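Local structure of diaminobutyrate-pyruvate transaminase and L-2,4-diaminobutyrate decarboxylase (Vibrio parahaemolyticus, 2QMA) at residues A117-I122 against T372-A377; G299-S304 against D394-L399. The protein probably binds pyridoxal phosphate and acts as a transaminase and carbon-carbon lyase, the piece described here being its C-terminal, glutamate decarboxylase-like domain. All blocks are in the same frame, centred on the assembly; numbering follows the deposited sequence. Where two conformers were deposited one is given.

Both contacts lie within the pyridoxal-dependent decarboxylase domain, their centres 25 Å apart and their nearest atoms about 13 Å apart, so they do not touch. Contact 1 is wholly buried, although its centre is farther from the chain centre (18 Å) than that of contact 2 (15 Å); it is covered by helices of its own chain and by the second subunit. Contact 2 is partly buried and also meets that subunit at its margin. The chemistry differs accordingly. Contact 1 joins helix 113-125 to a loop through a charged network that continues across the dimer interface, whereas contact 2 sets a 3-10 segment against helix 389-411 around one tyrosine ring, with no hydrogen bond between its segments.

Contact 1. Residues A117-I122 against T372-A377; sequences AAEAMI and TKRFDA
Ile122, on helix 113-125, and Phe375, at the centre of an inverse gamma turn, bring the two backbones together, with 6.1 Å between their CA atoms. Ile122 CD1 approaches the Phe375 carbonyl O to 3.2 Å, while Ile122 CG2 rests 4.1 Å from Phe375 CB. The same CG2 sits over one face of the Arg374 guanidinium, 3.7 Å above its plane and displaced toward the rim.

Charge is handled at the edge of that group, where Glu119, Arg374 and Asp376 form a salt-bridge network. Arg374 NH2 donates to Glu119 OE1 in a salt bridge of 2.7 Å and 161°, nearly in the guanidinium plane and on the syn lone pair of the oxygen; the bond from Arg374 NH1 to Glu119 OE1 is weak. A second salt bridge runs from Arg374 NH2 to Asp376 OD1 at 3.0 Å, so two carboxylates share one nitrogen and fix the rotation of the guanidinium.

Lys379 bridges Glu119 OE2 and Asp376 OD1, probably easing the repulsion between these like charges, and Thr330 and Ser332 bond to Glu119 OE2 and Asp376 OD2. The network crosses the dimer interface through Glu119-Arg374 salt bridges in both directions, and the bend at chi3 (-65°) places Arg374 NE, which bonds to Ile331 O of the second subunit. Within the chain, helix 377-386 packs on Met121 and Ile122, helix 136-152 covers Phe375, and Lys373 touches strand 160-164.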
loop_
_atom_site.group_PDB
_atom_site.type_symbol
_atom_site.label_atom_id
_atom_site.label_comp_id
_atom_site.label_asym_id
_atom_site.label_seq_id
_atom_site.Cartn_x
_atom_site.Cartn_y
_atom_site.Cartn_z
ATOM N N ALA A 117 -8.217 9.527 13.157
ATOM C CA ALA A 117 -8.334 8.770 14.418
ATOM C C ALA A 117 -8.097 7.299 14.103
ATOM O O ALA A 117 -7.360 6.638 14.822
ATOM C CB ALA A 117 -9.711 8.949 15.052
ATOM N N ALA A 118 -8.725 6.786 13.037
ATOM C CA ALA A 118 -8.560 5.375 12.644
ATOM C C ALA A 118 -7.075 5.005 12.449
ATOM O O ALA A 118 -6.643 3.920 12.856
ATOM C CB ALA A 118 -9.392 5.049 11.371
ATOM N N GLU A 119 -6.286 5.899 11.853
ATOM C CA GLU A 119 -4.881 5.595 11.616
ATOM C C GLU A 119 -4.135 5.351 12.911
ATOM O O GLU A 119 -3.225 4.533 12.940
ATOM C CB GLU A 119 -4.173 6.744 10.893
ATOM C CG GLU A 119 -4.623 6.914 9.438
ATOM C CD GLU A 119 -3.976 5.933 8.470
ATOM O OE1 GLU A 119 -3.557 4.855 8.914
ATOM O OE2 GLU A 119 -3.918 6.226 7.258
ATOM N N ALA A 120 -4.499 6.094 13.959
ATOM C CA ALA A 120 -3.897 5.915 15.300
ATOM C C ALA A 120 -4.090 4.500 15.830
ATOM O O ALA A 120 -3.138 3.887 16.359
ATOM C CB ALA A 120 -4.425 6.987 16.311
HETATM N N MSE A 121 -5.302 3.974 15.654
HETATM C CA MSE A 121 -5.614 2.601 16.051
HETATM C C MSE A 121 -4.968 1.564 15.117
HETATM O O MSE A 121 -4.449 0.560 15.579
HETATM C CB MSE A 121 -7.127 2.403 16.161
HETATM C CG MSE A 121 -7.754 3.302 17.218
HETATM SE SE MSE A 121 -9.698 3.268 17.206
HETATM C CE MSE A 121 -9.924 1.455 17.896
ATOM N N ILE A 122 -4.979 1.831 13.809
ATOM C CA ILE A 122 -4.321 0.929 12.866
ATOM C C ILE A 122 -2.844 0.779 13.275
ATOM O O ILE A 122 -2.312 -0.317 13.328
ATOM C CB ILE A 122 -4.401 1.473 11.371
ATOM C CG1 ILE A 122 -5.884 1.573 10.902
ATOM C CG2 ILE A 122 -3.584 0.583 10.414
ATOM C CD1 ILE A 122 -6.169 2.385 9.631
ATOM N N THR A 372 1.289 -9.133 3.294
ATOM C CA THR A 372 1.297 -8.104 4.322
ATOM C C THR A 372 0.501 -6.877 3.850
ATOM O O THR A 372 0.954 -6.088 3.011
ATOM C CB THR A 372 2.753 -7.774 4.720
ATOM O OG1 THR A 372 3.564 -7.628 3.542
ATOM C CG2 THR A 372 3.330 -8.925 5.481
ATOM N N LYS A 373 -0.729 -6.733 4.327
ATOM C CA LYS A 373 -1.453 -5.509 3.988
ATOM C C LYS A 373 -2.105 -4.881 5.226
ATOM O O LYS A 373 -2.399 -5.578 6.214
ATOM C CB LYS A 373 -2.273 -5.553 2.687
ATOM C CG LYS A 373 -3.768 -6.024 2.710
ATOM C CD LYS A 373 -4.541 -5.397 1.584
ATOM C CE LYS A 373 -6.032 -5.095 1.993
ATOM N NZ LYS A 373 -6.931 -6.293 2.052
ATOM N N ARG A 374 -2.214 -3.558 5.183
ATOM C CA ARG A 374 -2.613 -2.812 6.361
ATOM C C ARG A 374 -4.135 -2.679 6.461
ATOM O O ARG A 374 -4.885 -2.869 5.491
ATOM C CB ARG A 374 -1.845 -1.474 6.539
ATOM C CG ARG A 374 -2.423 -0.295 5.903
ATOM C CD ARG A 374 -1.462 0.877 5.707
ATOM N NE ARG A 374 -0.967 1.495 6.947
ATOM C CZ ARG A 374 -1.620 2.429 7.656
ATOM N NH1 ARG A 374 -1.063 2.928 8.773
ATOM N NH2 ARG A 374 -2.802 2.882 7.258
ATOM N N PHE A 375 -4.566 -2.395 7.686
ATOM C CA PHE A 375 -5.981 -2.372 8.057
ATOM C C PHE A 375 -6.634 -1.030 7.636
ATOM O O PHE A 375 -7.256 -0.333 8.450
ATOM C CB PHE A 375 -6.043 -2.652 9.593
ATOM C CG PHE A 375 -7.457 -2.798 10.173
ATOM C CD1 PHE A 375 -8.583 -2.966 9.361
ATOM C CD2 PHE A 375 -7.625 -2.805 11.559
ATOM C CE1 PHE A 375 -9.868 -3.109 9.921
ATOM C CE2 PHE A 375 -8.913 -2.948 12.130
ATOM C CZ PHE A 375 -10.025 -3.102 11.298
ATOM N N ASP A 376 -6.514 -0.670 6.363
ATOM C CA ASP A 376 -7.125 0.572 5.895
ATOM C C ASP A 376 -8.690 0.640 6.003
ATOM O O ASP A 376 -9.297 1.729 6.053
ATOM C CB ASP A 376 -6.692 0.866 4.444
ATOM C CG ASP A 376 -5.220 1.197 4.335
ATOM O OD1 ASP A 376 -4.761 1.966 5.191
ATOM O OD2 ASP A 376 -4.527 0.667 3.413
ATOM N N ALA A 377 -9.324 -0.518 6.005
ATOM C CA ALA A 377 -10.794 -0.584 5.962
ATOM C C ALA A 377 -11.353 0.020 7.253
ATOM O O ALA A 377 -12.534 0.401 7.304
ATOM C CB ALA A 377 -11.253 -2.016 5.791
#

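Contact 2. Residues G299-S304 against D394-L399; sequences GALILS and DMYDHL
Ala300 CB packs against the Tyr396 ring, 3.6 Å from Tyr396 CE2 and 3.7 Å from Tyr396 CZ, where the 3-10 segment 299-303 faces helix 389-411. The Ala300 carbonyl O lies 3.3 Å from Tyr396 CE2, oblique to the ring. Leu303 CB and Ser304 CB come in near the ring plane, at its edge. The CA-CB bond of Leu301 points away from the helix, yet its CD2 branch still meets Tyr396 CB at 3.9 Å. Next along the helix, Asp397 OD1 lies 3.3 Å from Ser304 CB, a contact with carbon.

The second shell sets these groups in place. With CG of Tyr396 anti to its carbonyl carbon (chi1 -53°), the ring leaves the helix toward Ala300, and the phenol oxygen is hydrogen-bonded to Leu326 O. On the facing side Ser304 OG donates to Leu301 O at 2.9 Å, in the carbonyl plane on a lone pair. Leu301 O thus accepts both Ser304 OG and Ser304 N, while OG also bonds His306 N, which fixes the Ser304 hydroxyl where the 3-10 segment gives way to loop. Asp397 OD2 is held by Ser305 OG, just beyond the segment.

No hydrogen bond joins the two segments; apolar packing and oxygen-to-carbon contacts make up the 265 Å² interface, while Ser304 OG, Tyr396 OH and Asp397 OD2 find the partners named above. Leu326 follows Lys325, the predicted cofactor lysine, which carries no cofactor here, and the Ala300 side chain is about 7 Å from that of Lys325, so this largely uncharged contact adjoins the probable pyridoxal phosphate site.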
loop_
_atom_site.group_PDB
_atom_site.type_symbol
_atom_site.label_atom_id
_atom_site.label_comp_id
_atom_site.label_asym_id
_atom_site.label_seq_id
_atom_site.Cartn_x
_atom_site.Cartn_y
_atom_site.Cartn_z
ATOM N N GLY A 299 -16.702 7.852 -8.234
ATOM C CA GLY A 299 -17.373 6.740 -7.558
ATOM C C GLY A 299 -18.099 7.229 -6.316
ATOM O O GLY A 299 -19.155 6.700 -5.996
ATOM N N ALA A 300 -17.556 8.272 -5.665
ATOM C CA ALA A 300 -18.172 8.844 -4.437
ATOM C C ALA A 300 -19.597 9.354 -4.651
ATOM O O ALA A 300 -20.407 9.395 -3.706
ATOM C CB ALA A 300 -17.265 9.961 -3.816
ATOM N N LEU A 301 -19.923 9.718 -5.885
ATOM C CA LEU A 301 -21.263 10.251 -6.167
ATOM C C LEU A 301 -22.393 9.230 -5.946
ATOM O O LEU A 301 -23.576 9.578 -5.942
ATOM C CB LEU A 301 -21.317 10.782 -7.585
ATOM C CG LEU A 301 -20.440 11.982 -7.893
ATOM C CD1 LEU A 301 -20.799 12.421 -9.337
ATOM C CD2 LEU A 301 -20.641 13.166 -6.858
ATOM N N ILE A 302 -22.024 7.957 -5.802
ATOM C CA ILE A 302 -22.983 6.920 -5.423
ATOM C C ILE A 302 -23.779 7.308 -4.153
ATOM O O ILE A 302 -24.942 6.893 -3.994
ATOM C CB ILE A 302 -22.295 5.536 -5.247
ATOM C CG1 ILE A 302 -23.291 4.403 -5.526
ATOM C CG2 ILE A 302 -21.561 5.442 -3.874
ATOM C CD1 ILE A 302 -23.591 4.220 -7.005
ATOM N N LEU A 303 -23.171 8.134 -3.296
ATOM C CA LEU A 303 -23.806 8.537 -2.026
ATOM C C LEU A 303 -24.592 9.847 -2.103
ATOM O O LEU A 303 -25.285 10.225 -1.119
ATOM C CB LEU A 303 -22.773 8.694 -0.902
ATOM C CG LEU A 303 -21.938 7.475 -0.522
ATOM C CD1 LEU A 303 -20.931 7.829 0.615
ATOM C CD2 LEU A 303 -22.823 6.256 -0.197
ATOM N N SER A 304 -24.513 10.506 -3.255
ATOM C CA SER A 304 -25.076 11.835 -3.435
ATOM C C SER A 304 -26.399 11.826 -4.207
ATOM O O SER A 304 -26.889 10.766 -4.660
ATOM C CB SER A 304 -24.105 12.698 -4.241
ATOM O OG SER A 304 -24.233 12.363 -5.639
ATOM N N ASP A 394 -24.351 14.767 0.998
ATOM C CA ASP A 394 -24.641 16.219 1.075
ATOM C C ASP A 394 -23.420 17.101 0.714
ATOM O O ASP A 394 -23.561 18.124 0.017
ATOM C CB ASP A 394 -25.190 16.602 2.451
ATOM C CG ASP A 394 -26.553 15.991 2.770
ATOM O OD1 ASP A 394 -27.239 15.390 1.912
ATOM O OD2 ASP A 394 -26.944 16.114 3.943
HETATM N N MSE A 395 -22.230 16.696 1.165
HETATM C CA MSE A 395 -20.993 17.393 0.802
HETATM C C MSE A 395 -20.796 17.407 -0.707
HETATM O O MSE A 395 -20.373 18.413 -1.288
HETATM C CB MSE A 395 -19.776 16.767 1.507
HETATM C CG MSE A 395 -19.827 16.868 3.043
HETATM SE SE MSE A 395 -18.363 16.029 3.911
HETATM C CE MSE A 395 -19.031 15.916 5.706
ATOM N N TYR A 396 -21.105 16.283 -1.353
ATOM C CA TYR A 396 -20.849 16.151 -2.797
ATOM C C TYR A 396 -21.841 16.989 -3.583
ATOM O O TYR A 396 -21.441 17.626 -4.554
ATOM C CB TYR A 396 -20.872 14.682 -3.266
ATOM C CG TYR A 396 -19.954 13.787 -2.474
ATOM C CD1 TYR A 396 -18.748 14.269 -1.981
ATOM C CD2 TYR A 396 -20.303 12.458 -2.197
ATOM C CE1 TYR A 396 -17.903 13.462 -1.196
ATOM C CE2 TYR A 396 -19.446 11.620 -1.442
ATOM C CZ TYR A 396 -18.253 12.129 -0.942
ATOM O OH TYR A 396 -17.414 11.306 -0.199
ATOM N N ASP A 397 -23.108 16.988 -3.163
ATOM C CA ASP A 397 -24.147 17.889 -3.742
ATOM C C ASP A 397 -23.630 19.339 -3.708
ATOM O O ASP A 397 -23.678 20.065 -4.695
ATOM C CB ASP A 397 -25.463 17.771 -2.969
ATOM C CG ASP A 397 -26.133 16.395 -3.144
ATOM O OD1 ASP A 397 -25.682 15.602 -4.028
ATOM O OD2 ASP A 397 -27.109 16.105 -2.422
ATOM N N HIS A 398 -23.127 19.732 -2.546
ATOM C CA HIS A 398 -22.502 21.052 -2.347
ATOM C C HIS A 398 -21.351 21.363 -3.316
ATOM O O HIS A 398 -21.274 22.459 -3.915
ATOM C CB HIS A 398 -22.003 21.175 -0.916
ATOM C CG HIS A 398 -21.161 22.387 -0.703
ATOM N ND1 HIS A 398 -19.784 22.336 -0.621
ATOM C CD2 HIS A 398 -21.500 23.695 -0.664
ATOM C CE1 HIS A 398 -19.315 23.562 -0.471
ATOM N NE2 HIS A 398 -20.338 24.406 -0.493
ATOM N N LEU A 399 -20.443 20.397 -3.441
ATOM C CA LEU A 399 -19.262 20.566 -4.232
ATOM C C LEU A 399 -19.663 20.771 -5.677
ATOM O O LEU A 399 -19.094 21.618 -6.329
ATOM C CB LEU A 399 -18.333 19.359 -4.093
ATOM C CG LEU A 399 -17.527 19.190 -2.797
ATOM C CD1 LEU A 399 -16.722 17.890 -2.822
ATOM C CD2 LEU A 399 -16.605 20.394 -2.581
#